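Local coordinates for protein DMATS type aromatic prenyltransferase (Streptomyces coelicolor, PDB 6ZS0) that probably catalyses, as a DMATS-type aromatic prenyltransferase, transfer of a dimethylallyl group to carbon 5 of the indole ring of tryptophan, at residues Ser4-Phe9 with Gly40-Arg45; Met78-Glu83 with Leu138-Gly143; Val205-Asp210 with Ser256-Thr261; Glu286-Ala291 with Val304-Leu309. All coordinates share one frame; numbering follows the deposited sequence.

Contact 1: Ser4-Phe9 with Gly40-Arg45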
loop_
_atom_site.group_PDB
_atom_site.type_symbol
_atom_site.label_atom_id
_atom_site.label_comp_id
_atom_site.label_asym_id
_atom_site.label_seq_id
_atom_site.Cartn_x
_atom_site.Cartn_y
_atom_site.Cartn_z
ATOM N N SER A 4 -18.215 18.375 -2.906
ATOM C CA SER A 4 -17.495 17.098 -2.709
ATOM C C SER A 4 -16.564 17.231 -1.506
ATOM O O SER A 4 -15.953 18.304 -1.303
ATOM C CB SER A 4 -16.743 16.700 -3.941
ATOM O OG SER A 4 -17.667 16.427 -4.989
ATOM N N THR A 5 -16.485 16.176 -0.721
ATOM C CA THR A 5 -15.613 16.092 0.468
ATOM C C THR A 5 -14.612 14.969 0.235
ATOM O O THR A 5 -14.805 14.144 -0.672
ATOM C CB THR A 5 -16.416 15.876 1.754
ATOM O OG1 THR A 5 -17.155 14.656 1.623
ATOM C CG2 THR A 5 -17.363 17.022 2.051
ATOM N N LEU A 6 -13.609 14.899 1.054
ATOM C CA LEU A 6 -12.702 13.742 0.991
ATOM C C LEU A 6 -13.523 12.474 1.162
ATOM O O LEU A 6 -13.266 11.503 0.424
ATOM C CB LEU A 6 -11.641 13.837 2.087
ATOM C CG LEU A 6 -10.368 14.557 1.689
ATOM C CD1 LEU A 6 -9.451 14.668 2.890
ATOM C CD2 LEU A 6 -9.664 13.852 0.511
ATOM N N GLY A 7 -14.478 12.458 2.107
ATOM C CA GLY A 7 -15.316 11.269 2.353
ATOM C C GLY A 7 -16.206 10.916 1.171
ATOM O O GLY A 7 -16.268 9.736 0.800
ATOM N N SER A 8 -16.899 11.885 0.573
ATOM C CA SER A 8 -17.836 11.598 -0.535
ATOM C C SER A 8 -17.027 11.135 -1.739
ATOM O O SER A 8 -17.448 10.189 -2.434
ATOM C CB SER A 8 -18.728 12.762 -0.858
ATOM O OG SER A 8 -18.031 13.827 -1.486
ATOM N N PHE A 9 -15.883 11.758 -1.997
ATOM C CA PHE A 9 -15.085 11.489 -3.206
ATOM C C PHE A 9 -14.421 10.113 -3.082
ATOM O O PHE A 9 -14.559 9.279 -4.004
ATOM C CB PHE A 9 -14.063 12.600 -3.438
ATOM C CG PHE A 9 -13.202 12.377 -4.651
ATOM C CD1 PHE A 9 -11.986 11.722 -4.550
ATOM C CD2 PHE A 9 -13.599 12.836 -5.894
ATOM C CE1 PHE A 9 -11.184 11.528 -5.669
ATOM C CE2 PHE A 9 -12.791 12.646 -7.005
ATOM C CZ PHE A 9 -11.589 11.994 -6.894
ATOM N N GLY A 40 -12.362 9.738 10.020
ATOM C CA GLY A 40 -12.821 10.604 11.108
ATOM C C GLY A 40 -13.116 12.010 10.605
ATOM O O GLY A 40 -13.738 12.176 9.564
ATOM N N PRO A 41 -12.672 13.059 11.314
ATOM C CA PRO A 41 -13.111 14.423 11.014
ATOM C C PRO A 41 -12.857 14.864 9.576
ATOM O O PRO A 41 -13.698 15.591 8.988
ATOM C CB PRO A 41 -12.267 15.232 12.002
ATOM C CG PRO A 41 -12.175 14.315 13.164
ATOM C CD PRO A 41 -11.813 13.005 12.505
ATOM N N VAL A 42 -11.738 14.436 8.982
ATOM C CA VAL A 42 -11.333 14.935 7.635
ATOM C C VAL A 42 -12.262 14.373 6.558
ATOM O O VAL A 42 -12.212 14.911 5.452
ATOM C CB VAL A 42 -9.858 14.655 7.271
ATOM C CG1 VAL A 42 -8.912 15.208 8.312
ATOM C CG2 VAL A 42 -9.578 13.187 7.008
ATOM N N ALA A 43 -13.076 13.351 6.841
ATOM C CA ALA A 43 -14.030 12.824 5.826
ATOM C C ALA A 43 -14.933 13.973 5.368
ATOM O O ALA A 43 -15.344 13.982 4.210
ATOM C CB ALA A 43 -14.832 11.665 6.352
ATOM N N GLN A 44 -15.225 14.912 6.266
ATOM C CA GLN A 44 -16.164 16.024 6.009
ATOM C C GLN A 44 -15.425 17.205 5.363
ATOM O O GLN A 44 -16.073 18.212 5.050
ATOM C CB GLN A 44 -16.871 16.428 7.300
ATOM C CG GLN A 44 -17.914 15.408 7.743
ATOM C CD GLN A 44 -19.311 15.903 7.455
ATOM O OE1 GLN A 44 -19.850 15.721 6.355
ATOM N NE2 GLN A 44 -19.901 16.573 8.442
ATOM N N ARG A 45 -14.117 17.090 5.137
ATOM C CA ARG A 45 -13.318 18.222 4.607
ATOM C C ARG A 45 -13.661 18.457 3.150
ATOM O O ARG A 45 -13.513 17.562 2.339
ATOM C CB ARG A 45 -11.832 17.933 4.738
ATOM C CG ARG A 45 -10.959 19.155 4.540
ATOM C CD ARG A 45 -9.489 18.787 4.623
ATOM N NE ARG A 45 -8.614 19.928 4.364
ATOM C CZ ARG A 45 -8.245 20.832 5.260
ATOM N NH1 ARG A 45 -8.688 20.752 6.507
ATOM N NH2 ARG A 45 -7.438 21.822 4.903
HETATM O O HOH W 1 -18.758 14.078 3.631
#

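Contact 2: Met78-Glu83 with Leu138-Gly143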
loop_
_atom_site.group_PDB
_atom_site.type_symbol
_atom_site.label_atom_id
_atom_site.label_comp_id
_atom_site.label_asym_id
_atom_site.label_seq_id
_atom_site.Cartn_x
_atom_site.Cartn_y
_atom_site.Cartn_z
ATOM N N MET A 78 -9.523 -6.505 -3.213
ATOM C CA MET A 78 -9.417 -5.039 -3.120
ATOM C C MET A 78 -8.945 -4.658 -1.733
ATOM O O MET A 78 -9.432 -5.247 -0.749
ATOM C CB MET A 78 -10.753 -4.393 -3.419
ATOM C CG MET A 78 -10.730 -2.923 -3.300
ATOM S SD MET A 78 -12.328 -2.297 -3.779
ATOM C CE MET A 78 -12.179 -0.588 -3.235
ATOM N N ARG A 79 -8.026 -3.707 -1.674
ATOM C CA ARG A 79 -7.648 -3.070 -0.397
ATOM C C ARG A 79 -7.832 -1.567 -0.484
ATOM O O ARG A 79 -7.724 -0.981 -1.573
ATOM C CB ARG A 79 -6.206 -3.381 -0.015
ATOM C CG ARG A 79 -5.952 -4.846 0.249
ATOM C CD ARG A 79 -4.476 -5.107 0.432
ATOM N NE ARG A 79 -4.287 -6.444 0.960
ATOM C CZ ARG A 79 -4.428 -7.562 0.251
ATOM N NH1 ARG A 79 -4.754 -7.510 -1.035
ATOM N NH2 ARG A 79 -4.241 -8.735 0.834
ATOM N N VAL A 80 -8.023 -0.958 0.683
ATOM C CA VAL A 80 -7.961 0.515 0.824
ATOM C C VAL A 80 -6.986 0.835 1.945
ATOM O O VAL A 80 -7.064 0.191 3.018
ATOM C CB VAL A 80 -9.320 1.162 1.087
ATOM C CG1 VAL A 80 -9.970 0.621 2.347
ATOM C CG2 VAL A 80 -9.202 2.675 1.129
ATOM N N LEU A 81 -6.064 1.737 1.654
ATOM C CA LEU A 81 -5.036 2.213 2.586
ATOM C C LEU A 81 -5.449 3.604 3.047
ATOM O O LEU A 81 -5.807 4.454 2.197
ATOM C CB LEU A 81 -3.685 2.266 1.887
ATOM C CG LEU A 81 -2.519 2.758 2.756
ATOM C CD1 LEU A 81 -2.144 1.715 3.792
ATOM C CD2 LEU A 81 -1.347 3.093 1.876
ATOM N N VAL A 82 -5.432 3.849 4.351
ATOM C CA VAL A 82 -5.884 5.152 4.898
ATOM C C VAL A 82 -4.953 5.584 6.022
ATOM O O VAL A 82 -4.399 4.724 6.742
ATOM C CB VAL A 82 -7.341 5.091 5.402
ATOM C CG1 VAL A 82 -7.531 4.001 6.437
ATOM C CG2 VAL A 82 -7.790 6.413 5.979
ATOM N N GLU A 83 -4.831 6.890 6.209
ATOM C CA GLU A 83 -4.130 7.472 7.370
ATOM C C GLU A 83 -5.189 8.028 8.313
ATOM O O GLU A 83 -5.683 9.128 8.099
ATOM C CB GLU A 83 -3.158 8.544 6.893
ATOM C CG GLU A 83 -2.481 9.238 8.056
ATOM C CD GLU A 83 -1.399 10.213 7.638
ATOM O OE1 GLU A 83 -0.204 9.868 7.714
ATOM O OE2 GLU A 83 -1.757 11.287 7.274
ATOM N N LEU A 138 -7.145 -1.975 4.764
ATOM C CA LEU A 138 -8.312 -2.857 4.927
ATOM C C LEU A 138 -8.458 -3.713 3.665
ATOM O O LEU A 138 -8.574 -3.148 2.586
ATOM C CB LEU A 138 -9.528 -1.972 5.171
ATOM C CG LEU A 138 -9.427 -1.155 6.464
ATOM C CD1 LEU A 138 -10.373 0.017 6.480
ATOM C CD2 LEU A 138 -9.650 -2.052 7.659
ATOM N N GLU A 139 -8.411 -5.032 3.815
ATOM C CA GLU A 139 -8.730 -5.965 2.712
ATOM C C GLU A 139 -10.245 -6.141 2.706
ATOM O O GLU A 139 -10.802 -6.634 3.728
ATOM C CB GLU A 139 -8.057 -7.315 2.876
ATOM C CG GLU A 139 -8.251 -8.170 1.614
ATOM C CD GLU A 139 -7.920 -9.642 1.736
ATOM O OE1 GLU A 139 -7.498 -10.063 2.841
ATOM O OE2 GLU A 139 -8.117 -10.378 0.720
ATOM N N LEU A 140 -10.881 -5.714 1.630
ATOM C CA LEU A 140 -12.351 -5.619 1.514
ATOM C C LEU A 140 -12.904 -6.996 1.130
ATOM O O LEU A 140 -13.223 -7.202 -0.028
ATOM C CB LEU A 140 -12.655 -4.543 0.495
ATOM C CG LEU A 140 -12.166 -3.151 0.892
ATOM C CD1 LEU A 140 -12.920 -2.098 0.126
ATOM C CD2 LEU A 140 -12.279 -2.912 2.399
ATOM N N ARG A 141 -12.935 -7.891 2.102
ATOM C CA ARG A 141 -13.306 -9.317 1.919
ATOM C C ARG A 141 -14.812 -9.440 1.800
ATOM O O ARG A 141 -15.545 -8.781 2.514
ATOM C CB ARG A 141 -12.860 -10.169 3.105
ATOM C CG ARG A 141 -11.376 -10.101 3.381
ATOM C CD ARG A 141 -10.867 -11.375 3.977
ATOM N NE ARG A 141 -10.675 -11.305 5.414
ATOM C CZ ARG A 141 -9.486 -11.376 6.030
ATOM N NH1 ARG A 141 -8.368 -11.497 5.332
ATOM N NH2 ARG A 141 -9.419 -11.323 7.350
ATOM N N PRO A 142 -15.319 -10.350 0.949
ATOM C CA PRO A 142 -16.736 -10.663 0.981
ATOM C C PRO A 142 -17.173 -11.046 2.398
ATOM O O PRO A 142 -16.439 -11.740 3.084
ATOM C CB PRO A 142 -16.879 -11.849 0.007
ATOM C CG PRO A 142 -15.685 -11.731 -0.902
ATOM C CD PRO A 142 -14.581 -11.133 -0.047
ATOM N N GLY A 143 -18.350 -10.584 2.802
ATOM C CA GLY A 143 -18.940 -10.902 4.106
ATOM C C GLY A 143 -18.878 -9.736 5.052
ATOM O O GLY A 143 -19.480 -9.841 6.128
HETATM O O HOH W 2 -11.967 -7.783 -2.243
#

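Contact 3: Val205-Asp210 with Ser256-Thr261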
loop_
_atom_site.group_PDB
_atom_site.type_symbol
_atom_site.label_atom_id
_atom_site.label_comp_id
_atom_site.label_asym_id
_atom_site.label_seq_id
_atom_site.Cartn_x
_atom_site.Cartn_y
_atom_site.Cartn_z
ATOM N N VAL A 205 8.395 -6.708 6.847
ATOM C CA VAL A 205 9.471 -5.690 6.873
ATOM C C VAL A 205 9.654 -5.181 5.454
ATOM O O VAL A 205 9.814 -5.992 4.548
ATOM C CB VAL A 205 10.801 -6.224 7.436
ATOM C CG1 VAL A 205 11.839 -5.117 7.561
ATOM C CG2 VAL A 205 10.606 -6.905 8.785
ATOM N N TYR A 206 9.592 -3.874 5.276
ATOM C CA TYR A 206 9.804 -3.222 3.969
ATOM C C TYR A 206 11.213 -2.653 3.917
ATOM O O TYR A 206 11.674 -2.054 4.916
ATOM C CB TYR A 206 8.770 -2.132 3.719
ATOM C CG TYR A 206 7.391 -2.635 3.445
ATOM C CD1 TYR A 206 6.626 -3.195 4.443
ATOM C CD2 TYR A 206 6.852 -2.548 2.168
ATOM C CE1 TYR A 206 5.349 -3.665 4.184
ATOM C CE2 TYR A 206 5.559 -2.968 1.910
ATOM C CZ TYR A 206 4.813 -3.535 2.920
ATOM O OH TYR A 206 3.547 -4.011 2.692
ATOM N N LEU A 207 11.880 -2.832 2.776
ATOM C CA LEU A 207 13.201 -2.257 2.493
ATOM C C LEU A 207 13.071 -1.299 1.323
ATOM O O LEU A 207 12.355 -1.635 0.368
ATOM C CB LEU A 207 14.194 -3.372 2.132
ATOM C CG LEU A 207 14.871 -4.098 3.296
ATOM C CD1 LEU A 207 13.887 -4.673 4.255
ATOM C CD2 LEU A 207 15.765 -5.212 2.764
ATOM N N ARG A 208 13.798 -0.197 1.385
ATOM C CA ARG A 208 13.989 0.746 0.257
ATOM C C ARG A 208 15.186 0.266 -0.572
ATOM O O ARG A 208 16.190 -0.160 0.046
ATOM C CB ARG A 208 14.254 2.142 0.818
ATOM C CG ARG A 208 14.012 3.283 -0.162
ATOM C CD ARG A 208 14.212 4.648 0.497
ATOM N NE ARG A 208 14.193 4.572 1.957
ATOM C CZ ARG A 208 13.187 4.937 2.763
ATOM N NH1 ARG A 208 13.316 4.756 4.063
ATOM N NH2 ARG A 208 12.068 5.475 2.286
ATOM N N HIS A 209 15.101 0.352 -1.891
ATOM C CA HIS A 209 16.224 -0.055 -2.783
ATOM C C HIS A 209 16.474 1.069 -3.768
ATOM O O HIS A 209 15.694 1.247 -4.683
ATOM C CB HIS A 209 15.921 -1.380 -3.482
ATOM C CG HIS A 209 15.690 -2.511 -2.546
ATOM N ND1 HIS A 209 16.712 -3.099 -1.814
ATOM C CD2 HIS A 209 14.544 -3.143 -2.185
ATOM C CE1 HIS A 209 16.199 -4.034 -1.050
ATOM N NE2 HIS A 209 14.877 -4.073 -1.254
ATOM N N ASP A 210 17.512 1.843 -3.545
ATOM C CA ASP A 210 17.909 2.927 -4.460
ATOM C C ASP A 210 18.639 2.337 -5.671
ATOM O O ASP A 210 19.497 1.439 -5.473
ATOM C CB ASP A 210 18.785 3.931 -3.725
ATOM C CG ASP A 210 18.147 4.583 -2.512
ATOM O OD1 ASP A 210 16.936 4.464 -2.342
ATOM O OD2 ASP A 210 18.904 5.213 -1.732
ATOM N N SER A 256 11.000 -3.545 -1.340
ATOM C CA SER A 256 10.667 -4.973 -1.171
ATOM C C SER A 256 9.998 -5.143 0.186
ATOM O O SER A 256 10.261 -4.330 1.089
ATOM C CB SER A 256 11.873 -5.884 -1.336
ATOM O OG SER A 256 12.868 -5.590 -0.364
ATOM N N CYS A 257 9.189 -6.161 0.314
ATOM C CA CYS A 257 8.524 -6.561 1.565
ATOM C C CYS A 257 8.929 -8.022 1.871
ATOM O O CYS A 257 8.918 -8.821 0.911
ATOM C CB CYS A 257 7.016 -6.422 1.380
ATOM S SG CYS A 257 6.033 -7.072 2.744
ATOM N N HIS A 258 9.246 -8.329 3.113
ATOM C CA HIS A 258 9.658 -9.685 3.565
ATOM C C HIS A 258 8.734 -10.081 4.692
ATOM O O HIS A 258 8.731 -9.352 5.723
ATOM C CB HIS A 258 11.140 -9.650 3.956
ATOM C CG HIS A 258 11.959 -9.049 2.865
ATOM N ND1 HIS A 258 12.631 -9.822 1.951
ATOM C CD2 HIS A 258 12.145 -7.762 2.494
ATOM C CE1 HIS A 258 13.212 -9.041 1.068
ATOM N NE2 HIS A 258 12.926 -7.753 1.379
ATOM N N SER A 259 8.001 -11.166 4.486
ATOM C CA SER A 259 6.879 -11.617 5.335
ATOM C C SER A 259 7.394 -12.739 6.227
ATOM O O SER A 259 7.867 -13.749 5.670
ATOM C CB SER A 259 5.697 -12.071 4.496
ATOM O OG SER A 259 5.048 -10.940 3.905
ATOM N N PHE A 260 7.312 -12.531 7.550
ATOM C CA PHE A 260 7.574 -13.543 8.609
ATOM C C PHE A 260 6.238 -13.981 9.232
ATOM O O PHE A 260 5.589 -13.153 9.914
ATOM C CB PHE A 260 8.530 -12.944 9.637
ATOM C CG PHE A 260 9.850 -12.500 9.074
ATOM C CD1 PHE A 260 10.924 -13.379 9.005
ATOM C CD2 PHE A 260 10.026 -11.203 8.607
ATOM C CE1 PHE A 260 12.146 -12.970 8.492
ATOM C CE2 PHE A 260 11.250 -10.796 8.089
ATOM C CZ PHE A 260 12.308 -11.682 8.030
ATOM N N THR A 261 5.841 -15.239 9.012
ATOM C CA THR A 261 4.507 -15.769 9.408
ATOM C C THR A 261 4.632 -17.041 10.251
ATOM O O THR A 261 3.794 -17.213 11.158
ATOM C CB THR A 261 3.646 -16.010 8.169
ATOM O OG1 THR A 261 4.309 -17.003 7.385
ATOM C CG2 THR A 261 3.435 -14.736 7.377
#

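Contact 4: Glu286-Ala291 with Val304-Leu309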
loop_
_atom_site.group_PDB
_atom_site.type_symbol
_atom_site.label_atom_id
_atom_site.label_comp_id
_atom_site.label_asym_id
_atom_site.label_seq_id
_atom_site.Cartn_x
_atom_site.Cartn_y
_atom_site.Cartn_z
ATOM N N GLU A 286 0.288 3.778 -20.774
ATOM C CA GLU A 286 1.520 2.958 -20.761
ATOM C C GLU A 286 1.565 2.122 -19.488
ATOM O O GLU A 286 1.895 0.962 -19.564
ATOM C CB GLU A 286 2.751 3.842 -20.853
ATOM C CG GLU A 286 2.939 4.464 -22.207
ATOM C CD GLU A 286 4.313 5.076 -22.405
ATOM O OE1 GLU A 286 5.069 5.178 -21.425
ATOM O OE2 GLU A 286 4.622 5.460 -23.548
ATOM N N ALA A 287 1.255 2.707 -18.328
ATOM C CA ALA A 287 1.251 1.933 -17.065
ATOM C C ALA A 287 0.266 0.761 -17.179
ATOM O O ALA A 287 0.618 -0.348 -16.735
ATOM C CB ALA A 287 0.956 2.836 -15.903
ATOM N N LEU A 288 -0.925 1.005 -17.746
ATOM C CA LEU A 288 -1.990 -0.012 -17.904
ATOM C C LEU A 288 -1.485 -1.110 -18.851
ATOM O O LEU A 288 -1.673 -2.317 -18.543
ATOM C CB LEU A 288 -3.283 0.646 -18.410
ATOM C CG LEU A 288 -4.559 -0.194 -18.251
ATOM C CD1 LEU A 288 -4.887 -0.439 -16.788
ATOM C CD2 LEU A 288 -5.762 0.478 -18.902
ATOM N N ALA A 289 -0.831 -0.718 -19.938
ATOM C CA ALA A 289 -0.287 -1.670 -20.926
ATOM C C ALA A 289 0.746 -2.599 -20.246
ATOM O O ALA A 289 0.664 -3.851 -20.419
ATOM C CB ALA A 289 0.282 -0.910 -22.095
ATOM N N ARG A 290 1.659 -2.037 -19.451
ATOM C CA ARG A 290 2.690 -2.826 -18.734
ATOM C C ARG A 290 2.023 -3.711 -17.690
ATOM O O ARG A 290 2.373 -4.881 -17.589
ATOM C CB ARG A 290 3.705 -1.908 -18.061
ATOM C CG ARG A 290 4.550 -1.125 -19.046
ATOM C CD ARG A 290 5.574 -0.246 -18.373
ATOM N NE ARG A 290 6.152 0.734 -19.269
ATOM C CZ ARG A 290 7.005 1.679 -18.890
ATOM N NH1 ARG A 290 7.443 1.721 -17.638
ATOM N NH2 ARG A 290 7.434 2.567 -19.764
ATOM N N ALA A 291 1.067 -3.182 -16.926
ATOM C CA ALA A 291 0.338 -4.015 -15.951
ATOM C C ALA A 291 -0.316 -5.198 -16.663
ATOM O O ALA A 291 -0.283 -6.339 -16.113
ATOM C CB ALA A 291 -0.677 -3.188 -15.242
ATOM N N VAL A 304 -10.415 -6.313 -15.843
ATOM C CA VAL A 304 -10.885 -5.732 -14.553
ATOM C C VAL A 304 -10.039 -4.491 -14.239
ATOM O O VAL A 304 -10.605 -3.501 -13.800
ATOM C CB VAL A 304 -10.874 -6.752 -13.395
ATOM C CG1 VAL A 304 -10.978 -6.092 -12.031
ATOM C CG2 VAL A 304 -11.989 -7.772 -13.534
ATOM N N LEU A 305 -8.733 -4.524 -14.492
ATOM C CA LEU A 305 -7.866 -3.355 -14.181
ATOM C C LEU A 305 -8.234 -2.176 -15.088
ATOM O O LEU A 305 -8.209 -1.046 -14.597
ATOM C CB LEU A 305 -6.397 -3.732 -14.314
ATOM C CG LEU A 305 -5.410 -2.619 -13.950
ATOM C CD1 LEU A 305 -5.503 -2.212 -12.473
ATOM C CD2 LEU A 305 -3.994 -3.050 -14.277
ATOM N N HIS A 306 -8.609 -2.427 -16.349
ATOM C CA HIS A 306 -9.092 -1.349 -17.262
ATOM C C HIS A 306 -10.366 -0.713 -16.697
ATOM O O HIS A 306 -10.463 0.526 -16.695
ATOM C CB HIS A 306 -9.317 -1.870 -18.687
ATOM C CG HIS A 306 -8.063 -2.233 -19.390
ATOM N ND1 HIS A 306 -7.259 -3.260 -18.966
ATOM C CD2 HIS A 306 -7.478 -1.728 -20.497
ATOM C CE1 HIS A 306 -6.223 -3.367 -19.763
ATOM N NE2 HIS A 306 -6.343 -2.451 -20.727
ATOM N N ARG A 307 -11.299 -1.518 -16.202
ATOM C CA ARG A 307 -12.539 -0.999 -15.581
ATOM C C ARG A 307 -12.200 -0.265 -14.278
ATOM O O ARG A 307 -12.872 0.733 -13.986
ATOM C CB ARG A 307 -13.535 -2.127 -15.326
ATOM C CG ARG A 307 -14.052 -2.742 -16.618
ATOM C CD ARG A 307 -15.207 -3.696 -16.394
ATOM N NE ARG A 307 -14.778 -5.083 -16.530
ATOM C CZ ARG A 307 -14.895 -6.032 -15.598
ATOM N NH1 ARG A 307 -15.443 -5.774 -14.411
ATOM N NH2 ARG A 307 -14.463 -7.251 -15.871
ATOM N N ALA A 308 -11.199 -0.749 -13.533
ATOM C CA ALA A 308 -10.794 -0.144 -12.242
ATOM C C ALA A 308 -10.339 1.294 -12.485
ATOM O O ALA A 308 -10.730 2.170 -11.734
ATOM C CB ALA A 308 -9.717 -0.974 -11.604
ATOM N N LEU A 309 -9.506 1.539 -13.488
ATOM C CA LEU A 309 -9.056 2.916 -13.767
ATOM C C LEU A 309 -10.252 3.826 -14.071
ATOM O O LEU A 309 -10.300 4.910 -13.505
ATOM C CB LEU A 309 -7.990 2.938 -14.864
ATOM C CG LEU A 309 -6.584 3.052 -14.297
ATOM C CD1 LEU A 309 -6.276 1.827 -13.448
ATOM C CD2 LEU A 309 -5.551 3.240 -15.399
#

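Contact 1: Ser4-Phe9 with Gly40-Arg45
G7 N and L6 N, in the first turn of helix 6-20, donate to two carbonyls of the G40-R45 segment. G7 N reaches A43 O at 2.7 Å, in the plane of that carbonyl and on a lone pair. L6 N meets R45 O at 3.0 Å from a different direction, nearly along the C=O axis, with a C=O...N angle of 161°. The segment thus supplies acceptors to N-H groups at the helix start. R45 O also takes a CA-H...O contact from T5 CA, 3.2 Å away. Because G7 has no CB, which here would collide with A43 O, its CA can come within 4.0 Å of A43 CA. T5 CG2 rests 3.5 Å from Q44 O, and CB of L6, the most covered residue, lies against V42 O.

T5 is positioned by a capping box. Its OG1 occupies the crowded place between the backbone N and the carbonyl carbon (chi1 59°), which turns it to accept from S8 N at 3.0 Å. In return S8 OG accepts from T5 N in an almost straight bond of 2.9 Å, at 175°. A water 2.6 Å from T5 OG1 also donates weakly to Q44 OE1.

On the other segment, the 3-10 turn is held by backbone bonds such as R45 N to V42 O, and R45 NH2 is bound by A50 O. L6 also packs on L47 and Y348. The contact therefore joins the N terminus of helix 6-20 to the chain leaving helix 25-39 on its way to strand 64-70.

Contact 2: Met78-Glu83 with Leu138-Gly143
R79 and E139 face each other as an antiparallel non-hydrogen-bonded pair, their side chains crossing obliquely on one face of the sheet. The guanidinium and carboxylate planes are only 9° apart and stacked, with R79 NH2 3.9 Å from E139 CD. E139 CG sits over the guanidinium centre. E139 OE1, 4.0 Å from R79 NH2, is well out of the guanidinium plane, so the charges are near but no N-H points at it.

On the opposite face V80 and L138 lie side by side, V80 CG1 3.9 Å from L138 CB. M78, extended with CG anti to the backbone N (chi1 178°), runs alongside L140, its CE 3.8 Å from L140 CD1. These are neighbouring antiparallel strands of the closed ABBA barrel, and helices 6-20 and 25-39 cover the apolar face through L14, L17, Y31 and V34. Three backbone bonds fix the pairing, L138 N to V80 O straightest (2.8 Å, 171°). At the other end, past L140 N to M78 O, a water bridges M78 N and L140 O.

E139 OE1 also makes a salt bridge, weakly hydrogen-bonded, with R141 NH1 at 3.0 Å. With a positive group on two sides, the carboxylate is probably kept ionised.

Contact 3: Val205-Asp210 with Ser256-Thr261
Three rings organise the pairing of strands 202-209 and 254-260. One face of the Y206 ring takes C257 in the conformer described: its SG stands 4.0 Å from the ring centroid, 24° off the normal, a Cys sulfur-aromatic contact, and its CB adds a CH-pi contact. SG is anti to the backbone N (chi1 173°), which carries the sulfur out across the tyrosine. The H209 ring meets S256 OG at its edge and in plane, with NE2 2.7 Å from the hydroxyl. The H258 ring has V205 O at its edge, likewise in plane, while the L207 side chain runs at about a right angle to that of H258.

S256 OG lies between the two imidazoles, since H258 NE2 is also bonded to it, at 2.8 Å. A hydroxyl carries one proton, so at least one of these histidine nitrogens probably donates. The buried oxygen is gripped twice, and each bond limits the rotation of a ring.

Four backbone bonds set the register, among them V205 N to H258 O at 2.9 Å. V205 CG2 touches F260 CE2, 4.0 Å away.

The two are adjacent antiparallel strands of the barrel wall. L170 of helix 162-175 covers both V205 and F260. On the other face of the sheet Y206 meets F190 edge-to-face, and C257 packs on T272 and Y274 of the adjoining strand 270-275.

Contact 4: Glu286-Ala291 with Val304-Leu309
R290 NH2 is held by one hydrogen bond, to Y280 O, supplemented by a long salt bridge to E286 OE1 at 3.9 Å in which the oxygen lies well out of the guanidinium plane. NH1 of the same guanidinium binds A239 O, so this charged end is secured on the side of helix 284-297 turned from its partner.

Between the helices the contact is apolar, and L288 carries it. With CG anti to the backbone N (chi1 -164°), it sends CD2 to H306 and CD1 to L305 and L309. CD2 lies over one face of the H306 ring, 3.5 Å from the centroid and 23° off the normal, a CH-pi contact. CD1 packs against L305 CG at 3.6 Å and L309 CD2 at 4.0 Å. The H306 ring is steadied by a bond from ND1 to A302 O. Packing is tight one turn on, where A291 CB and L305 CD2 are 3.5 Å apart.

The segment axes approach to 10.7 Å, their N-to-C directions at 156°, an antiparallel pair of consecutive helices. I324 and L327 of strand 324-332 and A341 and L343 of strand 338-344 lie beneath, as expected for outer helices of the ABBA-barrel fold.

From the N terminus, contact 1 comes first, closing the chain that runs through helices 6-20 and 25-39. Contact 2 then pairs strands 77-82 and 135-139 across a connection that is half helix, and contact 3 pairs strands 202-209 and 254-260 across one about a third helical. Contact 4 closes the short link between helices 284-297 and 303-312. The four follow in series, none nested or crossed. Contacts 2 and 3 belong to the same closed ten-stranded sheet, their centres about 21 Å apart on opposite sides of the chain's centre. Contact 1 lies at the start of helix 6-20 and contact 4 between two outer helices; helix 6-20 touches residues of contacts 2 and 4.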